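Local coordinates for zona pellucida sperm-binding protein 1 (PDB 6GF7), which forms part of the avian egg coat, where it probably helps link the coat's filaments, here represented by its N-terminal Ig-like domain, at residues Y10-G15 with M104-P109; R27-H32 with L87-L92; K34-F39 with V82-L87. The protein carries 2 engineered substitutions. All coordinates share one frame; numbering follows the deposited sequence.

Contact 1: Y10-G15 with M104-P109; sequences YHYDCG and MTCPRP. With ZN (zinc ion), chain E.
Cys-14 and Cys-106 are joined by a disulfide, their SG atoms 2.0 Å apart, which ties together strands running roughly parallel, at 21°, without pairing edge to edge. Beside it the side chain of Tyr-12 leaves its strand toward strand 104-106, and with CG between the backbone N and the carbonyl carbon (chi1 73°) its ring lies between Arg-108 and Met-104.

The ring is sandwiched. Over one face lies the guanidinium of Arg-108 in a cation-pi stack, CZ 3.7 Å from the ring centroid of Tyr-12 and the planes 13° apart; over the opposite face comes the CA of Met-104, 4.0 Å from that centroid, while Met-104 CE touches Tyr-12 CB. Cys-106 SG meets the ring edge. A tyrosine suits this place because it offers two stacking faces and a polar end.

Of the polar bonds, Tyr-12 OH donates to Thr-105 O (3.2 Å) on a lone pair in the carbonyl plane, and Arg-108 NH2 donates a weak hydrogen bond to Tyr-12 O. His-11 NE2 and Asp-13 OD2, alternating with Tyr-12 along the strand, bind a zinc ion that two waters complete.

Strand 10-14 pairs with strand 18-24, and strand 104-106 with strand 80-90; the contact therefore bridges two sheets, with Met-19 against Met-104 and Tyr-69 against both cysteines.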
loop_
_atom_site.group_PDB
_atom_site.type_symbol
_atom_site.label_atom_id
_atom_site.label_comp_id
_atom_site.label_asym_id
_atom_site.label_seq_id
_atom_site.Cartn_x
_atom_site.Cartn_y
_atom_site.Cartn_z
ATOM N N TYR A 10 12.606 19.348 1.164
ATOM C CA TYR A 10 11.512 18.741 1.905
ATOM C C TYR A 10 11.945 18.438 3.333
ATOM O O TYR A 10 13.124 18.205 3.615
ATOM C CB TYR A 10 11.016 17.460 1.222
ATOM C CG TYR A 10 12.040 16.358 1.217
ATOM C CD1 TYR A 10 12.135 15.466 2.275
ATOM C CD2 TYR A 10 12.915 16.209 0.150
ATOM C CE1 TYR A 10 13.082 14.453 2.274
ATOM C CE2 TYR A 10 13.862 15.196 0.137
ATOM C CZ TYR A 10 13.942 14.325 1.203
ATOM O OH TYR A 10 14.881 13.321 1.201
ATOM N N HIS A 11 10.962 18.413 4.221
ATOM C CA HIS A 11 11.180 18.131 5.630
ATOM C C HIS A 11 9.863 17.637 6.204
ATOM O O HIS A 11 8.793 17.921 5.660
ATOM C CB HIS A 11 11.684 19.360 6.394
ATOM C CG HIS A 11 10.603 20.321 6.772
ATOM N ND1 HIS A 11 10.164 21.317 5.926
ATOM C CD2 HIS A 11 9.875 20.441 7.906
ATOM C CE1 HIS A 11 9.212 22.010 6.524
ATOM N NE2 HIS A 11 9.017 21.498 7.725
ATOM N N TYR A 12 9.946 16.852 7.268
ATOM C CA TYR A 12 8.741 16.384 7.932
ATOM C C TYR A 12 8.701 16.857 9.375
ATOM O O TYR A 12 9.736 17.108 9.999
ATOM C CB TYR A 12 8.614 14.858 7.855
ATOM C CG TYR A 12 9.556 14.053 8.724
ATOM C CD1 TYR A 12 10.776 13.621 8.227
ATOM C CD2 TYR A 12 9.200 13.667 10.012
ATOM C CE1 TYR A 12 11.636 12.854 8.994
ATOM C CE2 TYR A 12 10.057 12.902 10.791
ATOM C CZ TYR A 12 11.275 12.499 10.274
ATOM O OH TYR A 12 12.139 11.736 11.031
ATOM N N ASP A 13 7.483 17.002 9.884
ATOM C CA ASP A 13 7.232 17.438 11.248
ATOM C C ASP A 13 6.411 16.374 11.957
ATOM O O ASP A 13 5.491 15.794 11.372
ATOM C CB ASP A 13 6.473 18.765 11.289
ATOM C CG ASP A 13 7.263 19.906 10.705
ATOM O OD1 ASP A 13 8.513 19.867 10.780
ATOM O OD2 ASP A 13 6.624 20.850 10.192
ATOM N N CYS A 14 6.728 16.140 13.227
ATOM C CA CYS A 14 5.978 15.210 14.056
ATOM C C CYS A 14 4.995 15.991 14.921
ATOM O O CYS A 14 5.375 16.977 15.559
ATOM C CB CYS A 14 6.929 14.391 14.923
ATOM S SG CYS A 14 8.165 13.424 13.995
ATOM N N GLY A 15 3.735 15.546 14.937
ATOM C CA GLY A 15 2.681 16.188 15.704
ATOM C C GLY A 15 2.101 15.326 16.812
ATOM O O GLY A 15 2.750 14.387 17.280
ATOM N N MET A 104 10.028 8.638 7.568
ATOM C CA MET A 104 9.491 9.518 8.589
ATOM C C MET A 104 9.364 8.727 9.879
ATOM O O MET A 104 8.622 7.741 9.940
ATOM C CB MET A 104 8.137 10.079 8.169
ATOM C CG MET A 104 8.158 10.851 6.881
ATOM S SD MET A 104 6.475 11.248 6.428
ATOM C CE MET A 104 6.006 12.299 7.790
ATOM N N THR A 105 10.106 9.149 10.896
ATOM C CA THR A 105 10.092 8.506 12.197
ATOM C C THR A 105 9.609 9.514 13.223
ATOM O O THR A 105 10.154 10.619 13.312
ATOM C CB THR A 105 11.480 7.994 12.563
ATOM O OG1 THR A 105 11.986 7.200 11.484
ATOM C CG2 THR A 105 11.411 7.146 13.815
ATOM N N CYS A 106 8.585 9.139 13.991
ATOM C CA CYS A 106 8.037 10.024 15.003
ATOM C C CYS A 106 7.690 9.243 16.262
ATOM O O CYS A 106 7.152 8.131 16.174
ATOM C CB CYS A 106 6.796 10.768 14.502
ATOM S SG CYS A 106 7.118 11.892 13.143
ATOM N N PRO A 107 7.989 9.797 17.450
ATOM C CA PRO A 107 8.710 11.063 17.642
ATOM C C PRO A 107 10.169 10.989 17.187
ATOM O O PRO A 107 10.682 9.889 16.968
ATOM C CB PRO A 107 8.628 11.284 19.155
ATOM C CG PRO A 107 8.441 9.922 19.723
ATOM C CD PRO A 107 7.588 9.196 18.733
ATOM N N ARG A 108 10.820 12.138 17.048
ATOM C CA ARG A 108 12.163 12.153 16.493
ATOM C C ARG A 108 13.133 11.430 17.421
ATOM O O ARG A 108 13.020 11.538 18.646
ATOM C CB ARG A 108 12.638 13.590 16.286
ATOM C CG ARG A 108 11.942 14.336 15.173
ATOM C CD ARG A 108 12.727 14.230 13.880
ATOM N NE ARG A 108 12.197 15.124 12.855
ATOM C CZ ARG A 108 12.694 15.224 11.629
ATOM N NH1 ARG A 108 13.736 14.482 11.274
ATOM N NH2 ARG A 108 12.150 16.062 10.757
ATOM N N PRO A 109 14.113 10.704 16.868
ATOM C CA PRO A 109 15.182 10.067 17.643
ATOM C C PRO A 109 16.208 11.078 18.147
ATOM O O PRO A 109 16.740 11.837 17.336
ATOM C CB PRO A 109 15.808 9.089 16.643
ATOM C CG PRO A 109 15.496 9.666 15.306
ATOM C CD PRO A 109 14.151 10.317 15.447
HETATM ZN ZN ZN E . 7.825 22.158 9.234
HETATM O O HOH W 1 8.907 23.456 10.636
HETATM O O HOH W 2 6.513 23.736 8.450
#

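Contact 2: R27-H32 with L87-L92. With ZN (zinc ion), chain F; ZN (zinc ion), chain G.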
loop_
_atom_site.group_PDB
_atom_site.type_symbol
_atom_site.label_atom_id
_atom_site.label_comp_id
_atom_site.label_asym_id
_atom_site.label_seq_id
_atom_site.Cartn_x
_atom_site.Cartn_y
_atom_site.Cartn_z
ATOM N N ARG A 27 10.077 25.781 -9.897
ATOM C CA ARG A 27 9.952 25.921 -11.347
ATOM C C ARG A 27 8.660 25.299 -11.875
ATOM O O ARG A 27 8.656 24.629 -12.909
ATOM C CB ARG A 27 11.169 25.301 -12.042
ATOM C CG ARG A 27 12.498 25.742 -11.443
ATOM C CD ARG A 27 13.689 25.040 -12.078
ATOM N NE ARG A 27 14.135 25.678 -13.310
ATOM C CZ ARG A 27 15.146 25.231 -14.047
ATOM N NH1 ARG A 27 15.804 24.144 -13.671
ATOM N NH2 ARG A 27 15.498 25.870 -15.156
ATOM N N GLY A 28 7.552 25.511 -11.170
ATOM C CA GLY A 28 6.301 24.956 -11.659
ATOM C C GLY A 28 6.251 23.442 -11.685
ATOM O O GLY A 28 5.597 22.865 -12.562
ATOM N N ARG A 29 6.950 22.779 -10.770
ATOM C CA ARG A 29 6.885 21.330 -10.646
ATOM C C ARG A 29 5.913 20.945 -9.542
ATOM O O ARG A 29 5.442 21.783 -8.771
ATOM C CB ARG A 29 8.267 20.751 -10.338
ATOM C CG ARG A 29 9.273 20.851 -11.455
ATOM C CD ARG A 29 10.599 20.249 -11.029
ATOM N NE ARG A 29 11.547 20.182 -12.136
ATOM C CZ ARG A 29 12.722 19.562 -12.079
ATOM N NH1 ARG A 29 13.097 18.952 -10.964
ATOM N NH2 ARG A 29 13.517 19.543 -13.139
ATOM N N THR A 30 5.603 19.653 -9.480
ATOM C CA THR A 30 4.751 19.129 -8.423
ATOM C C THR A 30 5.334 17.825 -7.893
ATOM O O THR A 30 6.259 17.241 -8.468
ATOM C CB THR A 30 3.315 18.912 -8.907
ATOM O OG1 THR A 30 2.517 18.432 -7.819
ATOM C CG2 THR A 30 3.281 17.905 -10.046
ATOM N N VAL A 31 4.777 17.372 -6.773
ATOM C CA VAL A 31 5.237 16.178 -6.080
ATOM C C VAL A 31 4.058 15.231 -5.931
ATOM O O VAL A 31 2.947 15.653 -5.593
ATOM C CB VAL A 31 5.834 16.520 -4.696
ATOM C CG1 VAL A 31 6.302 15.264 -3.973
ATOM C CG2 VAL A 31 6.972 17.519 -4.827
ATOM N N HIS A 32 4.297 13.957 -6.206
ATOM C CA HIS A 32 3.357 12.890 -5.905
ATOM C C HIS A 32 3.991 11.990 -4.853
ATOM O O HIS A 32 5.163 11.619 -4.976
ATOM C CB HIS A 32 2.984 12.101 -7.158
ATOM C CG HIS A 32 1.988 12.800 -8.027
ATOM N ND1 HIS A 32 1.270 12.152 -9.011
ATOM C CD2 HIS A 32 1.605 14.097 -8.076
ATOM C CE1 HIS A 32 0.479 13.017 -9.618
ATOM N NE2 HIS A 32 0.667 14.207 -9.073
ATOM N N LEU A 87 9.181 10.413 -2.712
ATOM C CA LEU A 87 8.749 11.669 -3.310
ATOM C C LEU A 87 9.108 11.619 -4.784
ATOM O O LEU A 87 10.270 11.390 -5.134
ATOM C CB LEU A 87 9.422 12.872 -2.656
ATOM C CG LEU A 87 9.462 12.914 -1.138
ATOM C CD1 LEU A 87 10.182 14.161 -0.670
ATOM C CD2 LEU A 87 8.075 12.881 -0.611
ATOM N N GLU A 88 8.120 11.801 -5.638
ATOM C CA GLU A 88 8.340 11.869 -7.073
ATOM C C GLU A 88 8.187 13.329 -7.482
ATOM O O GLU A 88 7.074 13.866 -7.479
ATOM C CB GLU A 88 7.381 10.943 -7.817
ATOM C CG GLU A 88 7.870 9.492 -7.810
ATOM C CD GLU A 88 7.074 8.570 -8.721
ATOM O OE1 GLU A 88 5.904 8.882 -9.034
ATOM O OE2 GLU A 88 7.622 7.521 -9.126
ATOM N N GLU A 89 9.317 13.984 -7.759
ATOM C CA GLU A 89 9.291 15.323 -8.337
ATOM C C GLU A 89 8.885 15.211 -9.800
ATOM O O GLU A 89 9.514 14.479 -10.570
ATOM C CB GLU A 89 10.658 15.988 -8.208
ATOM C CG GLU A 89 10.638 17.500 -8.390
ATOM C CD GLU A 89 11.985 18.149 -8.088
ATOM O OE1 GLU A 89 13.009 17.430 -8.081
ATOM O OE2 GLU A 89 12.020 19.377 -7.849
ATOM N N MET A 90 7.831 15.930 -10.183
ATOM C CA MET A 90 7.197 15.749 -11.480
ATOM C C MET A 90 6.951 17.074 -12.179
ATOM O O MET A 90 6.606 18.076 -11.543
ATOM C CB MET A 90 5.855 15.035 -11.341
ATOM C CG MET A 90 5.922 13.532 -11.365
ATOM S SD MET A 90 4.273 12.878 -11.087
ATOM C CE MET A 90 3.316 13.819 -12.268
ATOM N N LEU A 91 7.110 17.060 -13.497
ATOM C CA LEU A 91 6.658 18.172 -14.309
ATOM C C LEU A 91 5.162 18.012 -14.564
ATOM O O LEU A 91 4.595 16.930 -14.396
ATOM C CB LEU A 91 7.425 18.235 -15.630
ATOM C CG LEU A 91 8.957 18.183 -15.599
ATOM C CD1 LEU A 91 9.496 18.227 -17.014
ATOM C CD2 LEU A 91 9.536 19.324 -14.793
ATOM N N LEU A 92 4.521 19.102 -14.983
ATOM C CA LEU A 92 3.087 19.038 -15.230
ATOM C C LEU A 92 2.734 18.132 -16.404
ATOM O O LEU A 92 1.553 17.822 -16.591
ATOM C CB LEU A 92 2.524 20.440 -15.457
ATOM C CG LEU A 92 2.843 21.427 -14.337
ATOM C CD1 LEU A 92 2.114 22.741 -14.558
ATOM C CD2 LEU A 92 2.516 20.839 -12.973
HETATM ZN ZN ZN F . 1.421 10.128 -9.457
HETATM ZN ZN ZN G . 5.844 7.131 -10.319
HETATM O O HOH W 3 3.267 9.153 -10.105
HETATM O O HOH W 4 -0.471 10.069 -10.560
HETATM O O HOH W 5 7.683 6.208 -11.056
#
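Arg-29 reaches over residues 89-91 with its chain extended from CG to NE, and each part of it finds a different neighbour. Its CB rests against the carbonyl oxygen of Met-90, and CG comes next to Leu-91 CD2 at 3.7 Å; the two side chains run side by side in the same direction. CD passes the carboxylate of Glu-89, NE returns to the CD2 methyl of Leu-91, and at the tip NH1 forms a salt bridge with Glu-89 OE1 (3.3 Å), with OE2 as near. The carboxylate stands nearly upright to the guanidinium, the planes 85° apart, and meets it at its edge. Glu-89 OE1 is also hydrogen-bonded to Tyr-100 OH, so this carboxylate has two polar partners, Arg-29 and Tyr-100. A long, flexible arginine suits the spot, since its methylenes cover leucine while its charge meets the acid.

The backbones pair antiparallel. Thr-30 and Met-90 exchange two backbone hydrogen bonds, Met-90 N to Thr-30 O being 2.7 Å, and His-32 and Glu-88 exchange another two. Between them Val-31 pairs with Glu-89 without hydrogen bonds, and its CG1 packs on Leu-87 CB.

Thr-30, His-32, Glu-88 and Met-90 share one face of the ladder. Here Met-90 SD makes a Met-aromatic contact over the face of the imidazole, 3.9 Å from the centroid of the His-32 ring, leaving ND1 to bind a zinc ion at 2.1 Å, which Glu-44 also binds. Both oxygens of Glu-88 chelate a second zinc ion, which Lys-34 also binds; its OE1 also accepts from a water on the first. Metal-binding side chains on one face of an antiparallel ladder thus form a two-zinc site on a strand pair of the Ig-like domain.

Contact 3: K34-F39 with V82-L87. With ZN (zinc ion), chain G.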
loop_
_atom_site.group_PDB
_atom_site.type_symbol
_atom_site.label_atom_id
_atom_site.label_comp_id
_atom_site.label_asym_id
_atom_site.label_seq_id
_atom_site.Cartn_x
_atom_site.Cartn_y
_atom_site.Cartn_z
ATOM N N LYS A 34 4.295 8.512 -2.594
ATOM C CA LYS A 34 4.020 7.083 -2.604
ATOM C C LYS A 34 4.555 6.462 -1.323
ATOM O O LYS A 34 5.712 6.689 -0.955
ATOM C CB LYS A 34 4.665 6.403 -3.816
ATOM C CG LYS A 34 4.082 6.797 -5.145
ATOM C CD LYS A 34 4.792 6.066 -6.272
ATOM C CE LYS A 34 4.244 6.469 -7.629
ATOM N NZ LYS A 34 4.948 5.747 -8.723
ATOM N N VAL A 35 3.732 5.654 -0.674
ATOM C CA VAL A 35 4.149 4.917 0.511
ATOM C C VAL A 35 4.806 3.624 0.066
ATOM O O VAL A 35 4.328 2.961 -0.862
ATOM C CB VAL A 35 2.945 4.634 1.430
ATOM C CG1 VAL A 35 3.376 3.809 2.620
ATOM C CG2 VAL A 35 2.315 5.931 1.896
ATOM N N LEU A 36 5.898 3.257 0.729
ATOM C CA LEU A 36 6.625 2.029 0.438
ATOM C C LEU A 36 6.413 1.060 1.593
ATOM O O LEU A 36 6.710 1.393 2.745
ATOM C CB LEU A 36 8.113 2.306 0.243
ATOM C CG LEU A 36 8.462 3.437 -0.718
ATOM C CD1 LEU A 36 9.962 3.716 -0.734
ATOM C CD2 LEU A 36 7.977 3.066 -2.090
ATOM N N ASP A 37 5.933 -0.138 1.280
ATOM C CA ASP A 37 5.837 -1.208 2.259
ATOM C C ASP A 37 7.120 -2.034 2.259
ATOM O O ASP A 37 8.018 -1.834 1.439
ATOM C CB ASP A 37 4.611 -2.089 1.983
ATOM C CG ASP A 37 4.768 -2.982 0.751
ATOM O OD1 ASP A 37 5.729 -2.808 -0.027
ATOM O OD2 ASP A 37 3.906 -3.868 0.554
ATOM N N GLU A 38 7.197 -2.980 3.196
ATOM C CA GLU A 38 8.401 -3.788 3.345
ATOM C C GLU A 38 8.682 -4.681 2.142
ATOM O O GLU A 38 9.788 -5.223 2.049
ATOM C CB GLU A 38 8.303 -4.645 4.606
ATOM C CG GLU A 38 7.164 -5.640 4.588
ATOM C CD GLU A 38 7.145 -6.520 5.824
ATOM O OE1 GLU A 38 8.212 -6.686 6.455
ATOM O OE2 GLU A 38 6.057 -7.023 6.176
ATOM N N PHE A 39 7.733 -4.846 1.223
ATOM C CA PHE A 39 7.952 -5.631 0.016
ATOM C C PHE A 39 8.304 -4.772 -1.193
ATOM O O PHE A 39 8.294 -5.276 -2.322
ATOM C CB PHE A 39 6.716 -6.469 -0.300
ATOM C CG PHE A 39 6.336 -7.417 0.794
ATOM C CD1 PHE A 39 7.110 -8.534 1.063
ATOM C CD2 PHE A 39 5.198 -7.198 1.552
ATOM C CE1 PHE A 39 6.758 -9.411 2.071
ATOM C CE2 PHE A 39 4.840 -8.068 2.560
ATOM C CZ PHE A 39 5.619 -9.175 2.822
ATOM N N VAL A 82 6.662 4.795 12.123
ATOM C CA VAL A 82 7.572 4.825 10.985
ATOM C C VAL A 82 6.771 4.710 9.699
ATOM O O VAL A 82 5.912 3.829 9.571
ATOM C CB VAL A 82 8.626 3.702 11.061
ATOM C CG1 VAL A 82 9.552 3.752 9.852
ATOM C CG2 VAL A 82 9.429 3.811 12.345
ATOM N N LEU A 83 7.056 5.598 8.750
ATOM C CA LEU A 83 6.458 5.545 7.424
ATOM C C LEU A 83 7.543 5.867 6.411
ATOM O O LEU A 83 8.207 6.905 6.519
ATOM C CB LEU A 83 5.289 6.526 7.301
ATOM C CG LEU A 83 4.404 6.384 6.066
ATOM C CD1 LEU A 83 3.773 5.016 6.060
ATOM C CD2 LEU A 83 3.323 7.458 6.061
ATOM N N ARG A 84 7.724 4.984 5.434
ATOM C CA ARG A 84 8.718 5.190 4.390
ATOM C C ARG A 84 7.992 5.722 3.163
ATOM O O ARG A 84 7.057 5.088 2.665
ATOM C CB ARG A 84 9.464 3.894 4.080
ATOM C CG ARG A 84 10.631 4.066 3.125
ATOM C CD ARG A 84 11.271 2.723 2.787
ATOM N NE ARG A 84 11.904 2.113 3.951
ATOM C CZ ARG A 84 13.096 2.466 4.423
ATOM N NH1 ARG A 84 13.786 3.436 3.835
ATOM N NH2 ARG A 84 13.600 1.856 5.489
ATOM N N VAL A 85 8.437 6.869 2.664
ATOM C CA VAL A 85 7.734 7.580 1.609
ATOM C C VAL A 85 8.697 7.882 0.476
ATOM O O VAL A 85 9.848 8.268 0.710
ATOM C CB VAL A 85 7.108 8.887 2.140
ATOM C CG1 VAL A 85 6.482 9.678 1.009
ATOM C CG2 VAL A 85 6.097 8.594 3.247
ATOM N N GLN A 86 8.226 7.705 -0.753
ATOM C CA GLN A 86 8.956 8.126 -1.936
ATOM C C GLN A 86 8.338 9.419 -2.451
ATOM O O GLN A 86 7.115 9.509 -2.608
ATOM C CB GLN A 86 8.923 7.050 -3.022
ATOM C CG GLN A 86 9.706 7.416 -4.271
ATOM C CD GLN A 86 9.593 6.367 -5.364
ATOM O OE1 GLN A 86 8.590 5.663 -5.465
ATOM N NE2 GLN A 86 10.629 6.253 -6.182
ATOM N N LEU A 87 9.181 10.413 -2.712
ATOM C CA LEU A 87 8.749 11.669 -3.310
ATOM C C LEU A 87 9.108 11.619 -4.784
ATOM O O LEU A 87 10.270 11.390 -5.134
ATOM C CB LEU A 87 9.422 12.872 -2.656
ATOM C CG LEU A 87 9.462 12.914 -1.138
ATOM C CD1 LEU A 87 10.182 14.161 -0.670
ATOM C CD2 LEU A 87 8.075 12.881 -0.611
HETATM ZN ZN ZN G . 5.844 7.131 -10.319
HETATM O O HOH W 6 6.163 2.472 5.345
HETATM O O HOH W 5 7.683 6.208 -11.056
#
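Lys-34 O receives the shortest polar bond between the two strands, from Gln-86 N at 2.7 Å and nearly straight (172°). Val-85 CA adds a CA-H...O contact to the same oxygen, and Lys-34 N donates a hydrogen bond to Gln-86 O, closing an antiparallel hydrogen-bonded pair. Farther on, Leu-36 N donates to Arg-84 O (2.9 Å), but the return link runs through a water that donates to Leu-36 O and accepts from Arg-84 N.

The side chains sort by face. Val-35 and Val-85 point to the buried one, where Val-35 CG1 meets Leu-83 CD1 at 3.7 Å with the two side chains at about a right angle, and His-73 touches both Val-35 and Leu-83; branched aliphatic residues fit this interior. On the other face, Leu-36 lies obliquely across Arg-84 and Gln-86: CD1 approaches Arg-84 CD at 3.9 Å, and CD2 reaches Gln-86 CB. Replacing Leu-36 with an alanine would probably open a gap beside the methylenes of Arg-84 and Gln-86 and leave the arginine chain freer to turn.

Lys-34 runs alongside Gln-86, pointing the same way, its CD near Gln-86 OE1. Fully extended beyond CG, it carries NZ to a zinc ion (2.3 Å) that Glu-88 also holds; ligation needs the amine's lone pair, so this lysine is probably uncharged.

Past the strand, Glu-38 accepts hydrogen bonds from the backbone N atoms of Asp-16 and Phe-17 of the second subunit. The whole is an antiparallel beta ladder of an Ig-like domain, one face turned to the apolar interior and the other carrying Leu-36 among polar and zinc-binding side chains.

Contacts 2 and 3 are successive parts of one ladder between strands 30-36 and 80-90; they share Leu-87, and a single zinc ion links them through Glu-88 and Lys-34. Both rest on backbone hydrogen bonds, but the outer end, contact 2, adds a salt bridge and exposed turns, whereas contact 3 lies nearer the centre of the chain with no exposed residue among those that touch. Contact 1, partly buried (Met-104 and Cys-106 buried, Pro-107 and Arg-108 exposed), differs in kind: it joins two sheets through a disulfide and a stacked ring, with a zinc ion of its own. Met-104 N probably bonds to Leu-83 O, and Tyr-10 packs on Leu-87, so contact 1 meets the ladder directly.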